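Local atomic coordinates of malate dehydrogenase (Naegleria fowleri, PDB entry 6UM4), a protein that probably catalyses the reversible, nicotinamide-cofactor-dependent oxidation of malate to oxaloacetate. Residues 95-100 and 128-133; 99-104 and 172-177; 113-118 and 153-158; 121-126 and 345-350. All blocks are in the same frame, centred on the assembly; numbering follows the deposited sequence.

Interaction 1: residues 95-100 and 128-133; sequences APPVTI and PVKLRL
Ile100 CD1 rests against Val129 CG1 at 3.8 Å, the two branched side chains crossing obliquely on one face of a parallel strand pair. Val98 and Leu131 continue this apolar face; the end of Leu131 comes nearer, CD2 4.2 Å from Ile100 CB. Behind them run the backbone bonds. Val98 N gives to Pro128 O, and Lys130 N to Val98 O at 2.9 Å. Next, Ile100 N reaches Lys130 O in a nearly straight bond (2.8 Å, 173°), and Arg132 N returns to Ile100 O. On the other face, Thr99 CG2, anti to its backbone N, touches Arg132 CD at 3.6 Å. The extended chain of Lys130 runs side by side with Pro97, its CE 4.0 Å from Pro97 CG. The guanidinium of Arg132 is engaged outside the pair: NH2 bonds to Asp169 O, and the group makes a cation-pi contact with Tyr162. These are the two strands of a beta-alpha-beta unit in the Rossmann-type domain: helix 108-118 sends Ile117 onto Ile100 and Leu131, helix 140-151 adds Leu150 to Leu131, and strand 158-164 flanks Val129 on its far side.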
loop_
_atom_site.group_PDB
_atom_site.type_symbol
_atom_site.label_atom_id
_atom_site.label_comp_id
_atom_site.label_asym_id
_atom_site.label_seq_id
_atom_site.Cartn_x
_atom_site.Cartn_y
_atom_site.Cartn_z
ATOM N N ALA A 95 -4.191 -13.883 18.072
ATOM C CA ALA A 95 -3.441 -13.420 19.221
ATOM C C ALA A 95 -4.184 -12.261 19.879
ATOM O O ALA A 95 -5.094 -11.682 19.285
ATOM C CB ALA A 95 -2.042 -12.978 18.785
ATOM N N PRO A 96 -3.835 -11.920 21.118
ATOM C CA PRO A 96 -4.372 -10.698 21.708
ATOM C C PRO A 96 -3.871 -9.494 20.944
ATOM O O PRO A 96 -2.804 -9.541 20.305
ATOM C CB PRO A 96 -3.831 -10.732 23.144
ATOM C CG PRO A 96 -2.644 -11.626 23.076
ATOM C CD PRO A 96 -2.991 -12.664 22.068
ATOM N N PRO A 97 -4.627 -8.404 20.933
ATOM C CA PRO A 97 -4.251 -7.262 20.092
ATOM C C PRO A 97 -3.009 -6.537 20.585
ATOM O O PRO A 97 -2.689 -6.535 21.775
ATOM C CB PRO A 97 -5.488 -6.357 20.153
ATOM C CG PRO A 97 -6.162 -6.721 21.422
ATOM C CD PRO A 97 -5.916 -8.192 21.615
ATOM N N VAL A 98 -2.298 -5.920 19.639
ATOM C CA VAL A 98 -1.212 -5.001 19.947
ATOM C C VAL A 98 -1.612 -3.610 19.454
ATOM O O VAL A 98 -2.455 -3.455 18.563
ATOM C CB VAL A 98 0.123 -5.440 19.312
ATOM C CG1 VAL A 98 0.483 -6.840 19.773
ATOM C CG2 VAL A 98 0.014 -5.366 17.777
ATOM N N THR A 99 -0.988 -2.595 20.044
ATOM C CA THR A 99 -1.262 -1.190 19.761
ATOM C C THR A 99 -0.069 -0.547 19.055
ATOM O O THR A 99 1.064 -0.627 19.550
ATOM C CB THR A 99 -1.553 -0.454 21.070
ATOM O OG1 THR A 99 -2.742 -0.978 21.640
ATOM C CG2 THR A 99 -1.735 1.034 20.836
ATOM N N ILE A 100 -0.321 0.124 17.927
ATOM C CA ILE A 100 0.732 0.766 17.141
ATOM C C ILE A 100 0.424 2.255 17.040
ATOM O O ILE A 100 -0.627 2.639 16.516
ATOM C CB ILE A 100 0.848 0.163 15.731
ATOM C CG1 ILE A 100 0.902 -1.365 15.775
ATOM C CG2 ILE A 100 2.087 0.695 15.022
ATOM C CD1 ILE A 100 0.221 -2.007 14.539
ATOM N N PRO A 128 -4.184 -9.133 15.558
ATOM C CA PRO A 128 -5.046 -7.944 15.514
ATOM C C PRO A 128 -4.298 -6.686 15.914
ATOM O O PRO A 128 -3.404 -6.709 16.760
ATOM C CB PRO A 128 -6.149 -8.267 16.536
ATOM C CG PRO A 128 -6.133 -9.746 16.667
ATOM C CD PRO A 128 -4.705 -10.155 16.483
ATOM N N VAL A 129 -4.693 -5.564 15.322
ATOM C CA VAL A 129 -3.975 -4.315 15.521
ATOM C C VAL A 129 -4.929 -3.200 15.912
ATOM O O VAL A 129 -6.103 -3.183 15.532
ATOM C CB VAL A 129 -3.164 -3.914 14.266
ATOM C CG1 VAL A 129 -2.098 -4.931 14.010
ATOM C CG2 VAL A 129 -4.080 -3.835 13.055
ATOM N N LYS A 130 -4.412 -2.290 16.731
ATOM C CA LYS A 130 -5.046 -1.026 17.063
ATOM C C LYS A 130 -4.105 0.095 16.664
ATOM O O LYS A 130 -2.928 0.089 17.048
ATOM C CB LYS A 130 -5.377 -0.937 18.550
ATOM C CG LYS A 130 -6.318 -2.025 19.048
ATOM C CD LYS A 130 -6.643 -1.841 20.512
ATOM C CE LYS A 130 -7.527 -2.978 21.005
ATOM N NZ LYS A 130 -8.019 -2.726 22.385
ATOM N N LEU A 131 -4.622 1.055 15.913
ATOM C CA LEU A 131 -3.832 2.170 15.416
ATOM C C LEU A 131 -4.147 3.408 16.235
ATOM O O LEU A 131 -5.314 3.775 16.393
ATOM C CB LEU A 131 -4.127 2.423 13.939
ATOM C CG LEU A 131 -3.592 1.398 12.939
ATOM C CD1 LEU A 131 -4.110 1.710 11.534
ATOM C CD2 LEU A 131 -2.100 1.416 12.979
ATOM N N ARG A 132 -3.111 4.046 16.753
ATOM C CA ARG A 132 -3.238 5.343 17.395
ATOM C C ARG A 132 -2.504 6.332 16.508
ATOM O O ARG A 132 -1.269 6.319 16.442
ATOM C CB ARG A 132 -2.681 5.306 18.818
ATOM C CG ARG A 132 -3.452 4.341 19.735
ATOM C CD ARG A 132 -2.946 4.390 21.189
ATOM N NE ARG A 132 -3.466 5.534 21.920
ATOM C CZ ARG A 132 -4.658 5.545 22.527
ATOM N NH1 ARG A 132 -5.513 4.547 22.323
ATOM N NH2 ARG A 132 -5.053 6.619 23.207
ATOM N N LEU A 133 -3.265 7.190 15.851
ATOM C CA LEU A 133 -2.781 8.032 14.766
ATOM C C LEU A 133 -2.605 9.451 15.274
ATOM O O LEU A 133 -3.568 10.058 15.753
ATOM C CB LEU A 133 -3.770 8.016 13.599
ATOM C CG LEU A 133 -4.092 6.637 13.036
ATOM C CD1 LEU A 133 -5.018 6.766 11.821
ATOM C CD2 LEU A 133 -2.769 5.940 12.658
#

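Interaction 2: residues 99-104 and 172-177; sequences TITVSG and RGADYA
Thr99 and Asp175 meet at the start of a parallel pairing between strands 98-102 and 176-179, neighbours in the six-stranded sheet of the Rossmann-type domain. The Asp175 CG lies anti to its carbonyl carbon, beside the backbone N (chi1 -63°), and the carboxylate turns OD2 to the Thr99 amide. That N-H is taken at 2.9 Å on the anti side of OD2, 17° out of the carboxylate plane, while OD1 is held by Asn214 ND2. A side chain thus bonds a main-chain N-H just ahead of the first bridged pair. Thr99 O is gripped twice, by Asp175 N at 2.8 Å and by Tyr176 N at 3.1 Å. Thr101 N then bonds to Tyr176 O. Gly173 O lies 3.3 Å from Thr99 CB, with the methyl and hydroxyl on the same carbon a little farther off.

On one face, the side chains of Ile100 and Tyr176 cross: CG2 of Ile100 approaches Tyr176 CB at 3.9 Å, and CG1 lies near CD2 of the ring. Leu123 from the loop after helix 108-118 packs against both residues. On the other face, Thr101 has OG1 anti to its carbonyl carbon (chi1 -54°). This hydroxyl hydrogen-bonds to Ala170 O, and the same OG1 lies 3.4 Å from Ala174 CB.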
loop_
_atom_site.group_PDB
_atom_site.type_symbol
_atom_site.label_atom_id
_atom_site.label_comp_id
_atom_site.label_asym_id
_atom_site.label_seq_id
_atom_site.Cartn_x
_atom_site.Cartn_y
_atom_site.Cartn_z
ATOM N N THR A 99 -0.988 -2.595 20.044
ATOM C CA THR A 99 -1.262 -1.190 19.761
ATOM C C THR A 99 -0.069 -0.547 19.055
ATOM O O THR A 99 1.064 -0.627 19.550
ATOM C CB THR A 99 -1.553 -0.454 21.070
ATOM O OG1 THR A 99 -2.742 -0.978 21.640
ATOM C CG2 THR A 99 -1.735 1.034 20.836
ATOM N N ILE A 100 -0.321 0.124 17.927
ATOM C CA ILE A 100 0.732 0.766 17.141
ATOM C C ILE A 100 0.424 2.255 17.040
ATOM O O ILE A 100 -0.627 2.639 16.516
ATOM C CB ILE A 100 0.848 0.163 15.731
ATOM C CG1 ILE A 100 0.902 -1.365 15.775
ATOM C CG2 ILE A 100 2.087 0.695 15.022
ATOM C CD1 ILE A 100 0.221 -2.007 14.539
ATOM N N THR A 101 1.352 3.094 17.479
ATOM C CA THR A 101 1.225 4.543 17.328
ATOM C C THR A 101 1.986 5.005 16.089
ATOM O O THR A 101 3.160 4.677 15.926
ATOM C CB THR A 101 1.764 5.273 18.564
ATOM O OG1 THR A 101 1.114 4.769 19.735
ATOM C CG2 THR A 101 1.521 6.770 18.457
ATOM N N VAL A 102 1.331 5.789 15.234
ATOM C CA VAL A 102 1.961 6.313 14.027
ATOM C C VAL A 102 1.780 7.824 14.028
ATOM O O VAL A 102 0.646 8.318 14.079
ATOM C CB VAL A 102 1.385 5.702 12.734
ATOM C CG1 VAL A 102 2.090 6.299 11.518
ATOM C CG2 VAL A 102 1.526 4.179 12.732
ATOM N N SER A 103 2.893 8.555 13.996
ATOM C CA SER A 103 2.850 10.002 13.868
ATOM C C SER A 103 2.873 10.383 12.387
ATOM O O SER A 103 3.014 9.536 11.504
ATOM C CB SER A 103 4.015 10.642 14.634
ATOM O OG SER A 103 5.248 10.348 13.995
ATOM N N GLY A 104 2.676 11.668 12.115
ATOM C CA GLY A 104 2.587 12.104 10.725
ATOM C C GLY A 104 1.583 11.320 9.912
ATOM O O GLY A 104 1.804 11.072 8.719
ATOM N N ARG A 172 -0.164 6.226 24.692
ATOM C CA ARG A 172 -0.776 5.405 25.731
ATOM C C ARG A 172 -0.940 3.973 25.240
ATOM O O ARG A 172 -1.579 3.721 24.208
ATOM C CB ARG A 172 -2.137 5.991 26.168
ATOM C CG ARG A 172 -2.913 5.088 27.165
ATOM C CD ARG A 172 -4.179 5.726 27.759
ATOM N NE ARG A 172 -3.921 7.071 28.257
ATOM C CZ ARG A 172 -4.310 8.175 27.633
ATOM N NH1 ARG A 172 -5.002 8.094 26.504
ATOM N NH2 ARG A 172 -3.997 9.359 28.129
ATOM N N GLY A 173 -0.343 3.044 25.983
ATOM C CA GLY A 173 -0.438 1.630 25.695
ATOM C C GLY A 173 0.244 1.175 24.423
ATOM O O GLY A 173 -0.045 0.078 23.943
ATOM N N ALA A 174 1.179 1.956 23.888
ATOM C CA ALA A 174 1.818 1.575 22.635
ATOM C C ALA A 174 2.711 0.359 22.834
ATOM O O ALA A 174 3.491 0.293 23.792
ATOM C CB ALA A 174 2.626 2.742 22.075
ATOM N N ASP A 175 2.558 -0.624 21.949
ATOM C CA ASP A 175 3.512 -1.716 21.826
ATOM C C ASP A 175 4.532 -1.431 20.743
ATOM O O ASP A 175 5.649 -1.959 20.789
ATOM C CB ASP A 175 2.815 -3.033 21.487
ATOM C CG ASP A 175 1.877 -3.471 22.548
ATOM O OD1 ASP A 175 2.334 -3.639 23.699
ATOM O OD2 ASP A 175 0.685 -3.650 22.224
ATOM N N TYR A 176 4.136 -0.612 19.773
ATOM C CA TYR A 176 4.946 -0.236 18.634
ATOM C C TYR A 176 4.712 1.232 18.341
ATOM O O TYR A 176 3.606 1.744 18.522
ATOM C CB TYR A 176 4.577 -1.071 17.406
ATOM C CG TYR A 176 4.731 -2.552 17.622
ATOM C CD1 TYR A 176 5.988 -3.147 17.627
ATOM C CD2 TYR A 176 3.641 -3.352 17.849
ATOM C CE1 TYR A 176 6.138 -4.516 17.833
ATOM C CE2 TYR A 176 3.777 -4.719 18.056
ATOM C CZ TYR A 176 5.024 -5.295 18.045
ATOM O OH TYR A 176 5.146 -6.652 18.262
ATOM N N ALA A 177 5.759 1.910 17.890
ATOM C CA ALA A 177 5.601 3.281 17.431
ATOM C C ALA A 177 6.451 3.481 16.184
ATOM O O ALA A 177 7.636 3.143 16.166
ATOM C CB ALA A 177 5.960 4.296 18.525
#

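Interaction 3: residues 113-118 and 153-158; sequences LLFRIA and GAFPLL
Ala118 CB sits over one face of the Phe155 ring, 3.6 Å from its centroid and 20° off the ring normal, in a CH-pi contact. The methyl is offset toward the rim, with CD2 its nearest ring atom at 3.4 Å. Phe115 approaches the same ring at its edge: CD1 lies in the Phe155 plane, 3.6 Å from CZ. The two phenyl groups are inclined at 67°, and their side chains cross at about a right angle. Leu158 CD2 comes to Ala118 CB as well, at 3.9 Å, so the methyl touches both the ring face and an aliphatic branch. No direct hydrogen bond joins the segments. Instead a water donates to Ala118 O at 2.8 Å and accepts from Leu157 N at 3.0 Å, linking the last turn of helix 108-118 to the loop that follows helix 140-151.

The contact belongs to the Rossmann-type domain, where both helices pack on the same parallel sheet and residues 153-158 lead into its strand 158-164. The type I turn from Phe155 to Leu158 carries both apolar partners of Ala118, its ends tied by Leu158 N to Phe155 O. Gly153 O lies over the centre of the opposite face of the Phe155 ring. The second subunit reaches this site: its Lys341 hydrogen-bonds to Gly153 O and makes a cation-pi contact with Phe155, and its Ala333 packs on Phe115.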
loop_
_atom_site.group_PDB
_atom_site.type_symbol
_atom_site.label_atom_id
_atom_site.label_comp_id
_atom_site.label_asym_id
_atom_site.label_seq_id
_atom_site.Cartn_x
_atom_site.Cartn_y
_atom_site.Cartn_z
ATOM N N LEU A 113 1.638 3.273 4.310
ATOM C CA LEU A 113 1.995 2.431 5.449
ATOM C C LEU A 113 0.774 1.811 6.132
ATOM O O LEU A 113 0.771 0.621 6.481
ATOM C CB LEU A 113 2.779 3.257 6.460
ATOM C CG LEU A 113 3.198 2.467 7.682
ATOM C CD1 LEU A 113 4.495 1.744 7.359
ATOM C CD2 LEU A 113 3.382 3.395 8.861
ATOM N N LEU A 114 -0.241 2.619 6.417
ATOM C CA LEU A 114 -1.253 2.158 7.361
ATOM C C LEU A 114 -2.031 0.970 6.794
ATOM O O LEU A 114 -2.364 0.035 7.535
ATOM C CB LEU A 114 -2.175 3.319 7.730
ATOM C CG LEU A 114 -1.464 4.477 8.452
ATOM C CD1 LEU A 114 -2.446 5.631 8.655
ATOM C CD2 LEU A 114 -0.817 4.061 9.777
ATOM N N PHE A 115 -2.305 0.971 5.474
ATOM C CA PHE A 115 -3.038 -0.144 4.877
ATOM C C PHE A 115 -2.221 -1.434 4.910
ATOM O O PHE A 115 -2.798 -2.521 5.033
ATOM C CB PHE A 115 -3.469 0.177 3.425
ATOM C CG PHE A 115 -4.666 1.098 3.319
ATOM C CD1 PHE A 115 -5.925 0.593 3.067
ATOM C CD2 PHE A 115 -4.523 2.472 3.496
ATOM C CE1 PHE A 115 -7.029 1.434 2.986
ATOM C CE2 PHE A 115 -5.600 3.313 3.428
ATOM C CZ PHE A 115 -6.869 2.796 3.172
ATOM N N ARG A 116 -0.895 -1.340 4.844
ATOM C CA ARG A 116 -0.032 -2.512 4.925
ATOM C C ARG A 116 0.293 -2.869 6.370
ATOM O O ARG A 116 1.003 -3.850 6.626
ATOM C CB ARG A 116 1.259 -2.284 4.108
ATOM C CG ARG A 116 0.939 -2.105 2.614
ATOM C CD ARG A 116 2.173 -1.825 1.776
ATOM N NE ARG A 116 3.006 -3.017 1.698
ATOM C CZ ARG A 116 4.214 -3.052 1.141
ATOM N NH1 ARG A 116 4.740 -1.953 0.623
ATOM N NH2 ARG A 116 4.891 -4.186 1.119
ATOM N N ILE A 117 -0.212 -2.091 7.317
ATOM C CA ILE A 117 -0.368 -2.569 8.684
ATOM C C ILE A 117 -1.733 -3.228 8.873
ATOM O O ILE A 117 -1.839 -4.365 9.343
ATOM C CB ILE A 117 -0.166 -1.405 9.675
ATOM C CG1 ILE A 117 1.268 -0.875 9.610
ATOM C CG2 ILE A 117 -0.451 -1.848 11.110
ATOM C CD1 ILE A 117 1.396 0.420 10.377
ATOM N N ALA A 118 -2.793 -2.540 8.453
ATOM C CA ALA A 118 -4.143 -3.041 8.701
ATOM C C ALA A 118 -4.381 -4.374 8.014
ATOM O O ALA A 118 -5.181 -5.181 8.496
ATOM C CB ALA A 118 -5.175 -2.010 8.249
ATOM N N GLY A 153 -11.450 -0.069 4.170
ATOM C CA GLY A 153 -10.720 -1.264 3.835
ATOM C C GLY A 153 -11.323 -2.531 4.386
ATOM O O GLY A 153 -10.960 -3.617 3.921
ATOM N N ALA A 154 -12.253 -2.422 5.332
ATOM C CA ALA A 154 -12.953 -3.578 5.880
ATOM C C ALA A 154 -11.965 -4.615 6.399
ATOM O O ALA A 154 -12.048 -5.804 6.086
ATOM C CB ALA A 154 -13.896 -4.193 4.836
ATOM N N PHE A 155 -10.996 -4.146 7.174
ATOM C CA PHE A 155 -9.925 -5.014 7.633
ATOM C C PHE A 155 -10.346 -5.775 8.878
ATOM O O PHE A 155 -10.599 -5.152 9.915
ATOM C CB PHE A 155 -8.673 -4.219 7.927
ATOM C CG PHE A 155 -8.018 -3.645 6.712
ATOM C CD1 PHE A 155 -7.324 -4.468 5.836
ATOM C CD2 PHE A 155 -8.048 -2.280 6.474
ATOM C CE1 PHE A 155 -6.678 -3.940 4.707
ATOM C CE2 PHE A 155 -7.403 -1.742 5.370
ATOM C CZ PHE A 155 -6.721 -2.578 4.477
ATOM N N PRO A 156 -10.383 -7.107 8.837
ATOM C CA PRO A 156 -10.763 -7.861 10.036
ATOM C C PRO A 156 -9.819 -7.651 11.193
ATOM O O PRO A 156 -10.254 -7.690 12.350
ATOM C CB PRO A 156 -10.723 -9.315 9.546
ATOM C CG PRO A 156 -10.894 -9.216 8.047
ATOM C CD PRO A 156 -10.108 -7.997 7.701
ATOM N N LEU A 157 -8.542 -7.390 10.915
ATOM C CA LEU A 157 -7.543 -7.290 11.969
ATOM C C LEU A 157 -7.524 -5.930 12.649
ATOM O O LEU A 157 -6.944 -5.810 13.734
ATOM C CB LEU A 157 -6.148 -7.593 11.399
ATOM C CG LEU A 157 -5.895 -9.043 10.962
ATOM C CD1 LEU A 157 -4.551 -9.201 10.260
ATOM C CD2 LEU A 157 -6.013 -10.026 12.127
ATOM N N LEU A 158 -8.134 -4.908 12.050
ATOM C CA LEU A 158 -8.070 -3.540 12.568
ATOM C C LEU A 158 -9.159 -3.370 13.620
ATOM O O LEU A 158 -10.316 -3.097 13.300
ATOM C CB LEU A 158 -8.223 -2.535 11.441
ATOM C CG LEU A 158 -7.951 -1.084 11.784
ATOM C CD1 LEU A 158 -6.635 -0.949 12.558
ATOM C CD2 LEU A 158 -7.866 -0.338 10.484
HETATM O O HOH W 1 -7.198 -7.125 8.295
#

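Interaction 4: residues 121-126 and 345-350; sequences EMLGEN and DWVLGN
Leu123 CD2 meets Val347 CG2 at 3.9 Å, where the loop after helix 108-118 of the Rossmann-type NAD-binding domain touches the end of helix 332-348, in the lactate/malate dehydrogenase C-terminal domain. The two side chains meet at a slant. Val347 sets CG1 anti to its backbone N (chi1 172°) and CG2 beside it, and CD2 of Leu123 comes close to both methyls. This is the compact part of the contact: Val347 also packs on Tyr176, and Leu123 on Val98 of strand 98-102. Met122, beside it, is buried against Ile340 and Met343 of the same long helix.

The other part is looser and more exposed. Leu348, on the solvent side, reaches over the backbone rather than another side chain, with CD1 3.9 Å from Leu123 O and 4.3 Å from Gly124 N. No hydrogen bond links the two segments, and only 154 Å² is buried between them, so the touch between domains here is slight and apolar. The helix ends at Leu348; Gly349 follows with positive phi, its N still bonded to Asp345 O. Asp345 OD2 also forms a salt bridge with Arg250. The same oxygen takes a bond from Asn350 ND2, 2.8 Å long and nearly straight at 173°, which arrives from above the carboxylate plane.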
loop_
_atom_site.group_PDB
_atom_site.type_symbol
_atom_site.label_atom_id
_atom_site.label_comp_id
_atom_site.label_asym_id
_atom_site.label_seq_id
_atom_site.Cartn_x
_atom_site.Cartn_y
_atom_site.Cartn_z
ATOM N N GLU A 121 0.107 -7.415 7.093
ATOM C CA GLU A 121 1.422 -7.689 6.494
ATOM C C GLU A 121 2.563 -7.377 7.458
ATOM O O GLU A 121 3.528 -8.143 7.557
ATOM C CB GLU A 121 1.584 -6.895 5.190
ATOM C CG GLU A 121 2.917 -7.108 4.453
ATOM C CD GLU A 121 3.009 -6.248 3.199
ATOM O OE1 GLU A 121 2.012 -5.538 2.910
ATOM O OE2 GLU A 121 4.063 -6.270 2.515
ATOM N N MET A 122 2.472 -6.264 8.181
ATOM C CA MET A 122 3.590 -5.869 9.033
ATOM C C MET A 122 3.812 -6.853 10.171
ATOM O O MET A 122 4.955 -7.245 10.440
ATOM C CB MET A 122 3.372 -4.463 9.579
ATOM C CG MET A 122 4.586 -3.985 10.370
ATOM S SD MET A 122 4.498 -2.250 10.798
ATOM C CE MET A 122 3.483 -2.333 12.270
ATOM N N LEU A 123 2.743 -7.285 10.834
ATOM C CA LEU A 123 2.887 -8.072 12.054
ATOM C C LEU A 123 2.367 -9.497 11.953
ATOM O O LEU A 123 2.492 -10.244 12.933
ATOM C CB LEU A 123 2.196 -7.370 13.238
ATOM C CG LEU A 123 2.739 -5.987 13.619
ATOM C CD1 LEU A 123 2.030 -5.382 14.845
ATOM C CD2 LEU A 123 4.261 -6.037 13.825
ATOM N N GLY A 124 1.772 -9.889 10.833
ATOM C CA GLY A 124 1.296 -11.250 10.682
ATOM C C GLY A 124 -0.224 -11.312 10.590
ATOM O O GLY A 124 -0.948 -10.521 11.211
ATOM N N GLU A 125 -0.716 -12.289 9.820
ATOM C CA GLU A 125 -2.133 -12.373 9.497
ATOM C C GLU A 125 -3.004 -12.744 10.690
ATOM O O GLU A 125 -4.225 -12.583 10.612
ATOM C CB GLU A 125 -2.354 -13.394 8.376
ATOM N N ASN A 126 -2.418 -13.216 11.790
ATOM C CA ASN A 126 -3.185 -13.592 12.969
ATOM C C ASN A 126 -2.967 -12.640 14.143
ATOM O O ASN A 126 -3.265 -12.997 15.285
ATOM C CB ASN A 126 -2.855 -15.031 13.361
ATOM C CG ASN A 126 -3.371 -16.037 12.342
ATOM O OD1 ASN A 126 -4.551 -16.021 11.979
ATOM N ND2 ASN A 126 -2.483 -16.902 11.860
ATOM N N ASP A 345 10.575 -7.472 10.004
ATOM C CA ASP A 345 11.775 -8.223 10.360
ATOM C C ASP A 345 12.138 -8.051 11.842
ATOM O O ASP A 345 12.561 -9.014 12.497
ATOM C CB ASP A 345 12.934 -7.786 9.453
ATOM C CG ASP A 345 12.685 -8.124 7.963
ATOM O OD1 ASP A 345 11.680 -8.812 7.658
ATOM O OD2 ASP A 345 13.493 -7.709 7.098
ATOM N N TRP A 346 11.971 -6.842 12.391
ATOM C CA TRP A 346 12.252 -6.622 13.812
ATOM C C TRP A 346 11.426 -7.562 14.687
ATOM O O TRP A 346 11.938 -8.141 15.657
ATOM C CB TRP A 346 11.954 -5.161 14.169
ATOM C CG TRP A 346 12.684 -4.595 15.384
ATOM C CD1 TRP A 346 13.522 -5.260 16.233
ATOM C CD2 TRP A 346 12.646 -3.229 15.845
ATOM N NE1 TRP A 346 14.011 -4.393 17.196
ATOM C CE2 TRP A 346 13.496 -3.141 16.974
ATOM C CE3 TRP A 346 11.972 -2.071 15.411
ATOM C CZ2 TRP A 346 13.688 -1.947 17.679
ATOM C CZ3 TRP A 346 12.179 -0.880 16.103
ATOM C CH2 TRP A 346 13.019 -0.832 17.238
ATOM N N VAL A 347 10.152 -7.745 14.338
ATOM C CA VAL A 347 9.214 -8.533 15.136
ATOM C C VAL A 347 9.254 -10.013 14.772
ATOM O O VAL A 347 9.201 -10.875 15.652
ATOM C CB VAL A 347 7.795 -7.956 14.967
ATOM C CG1 VAL A 347 6.760 -8.853 15.614
ATOM C CG2 VAL A 347 7.732 -6.539 15.488
ATOM N N LEU A 348 9.307 -10.349 13.483
ATOM C CA LEU A 348 9.175 -11.738 13.072
ATOM C C LEU A 348 10.479 -12.370 12.604
ATOM O O LEU A 348 10.513 -13.586 12.390
ATOM C CB LEU A 348 8.116 -11.862 11.967
ATOM C CG LEU A 348 6.715 -11.388 12.390
ATOM C CD1 LEU A 348 5.761 -11.336 11.211
ATOM C CD2 LEU A 348 6.136 -12.248 13.502
ATOM N N GLY A 349 11.548 -11.599 12.461
ATOM C CA GLY A 349 12.840 -12.149 12.103
ATOM C C GLY A 349 13.046 -12.230 10.599
ATOM O O GLY A 349 12.109 -12.175 9.805
ATOM N N ASN A 350 14.311 -12.352 10.210
ATOM C CA ASN A 350 14.683 -12.456 8.801
ATOM C C ASN A 350 16.062 -13.098 8.761
ATOM O O ASN A 350 16.966 -12.653 9.474
ATOM C CB ASN A 350 14.702 -11.075 8.127
ATOM C CG ASN A 350 14.940 -11.136 6.616
ATOM O OD1 ASN A 350 15.424 -12.133 6.072
ATOM N ND2 ASN A 350 14.659 -10.026 5.946
#

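How the interactions relate
From the N terminus, strand 98-102 enters both interaction 1 and interaction 2, which share Thr99 and Ile100. Interaction 1 closes the short beta-alpha-beta loop through helix 108-118; interaction 2 closes a longer one, reaching strand 176-179 on the other side of the same strand. Interaction 3 lies wholly within that longer loop and crosses interaction 1; a probable hydrogen bond from Val129 N to Leu157 O links them. Interaction 4 spans the longest stretch and crosses all three others, bringing the C-terminal domain against the Rossmann-type sheet. There it meets strands 98-102 and 176-179, while Arg116 and Glu121 form a salt bridge between interactions 3 and 4.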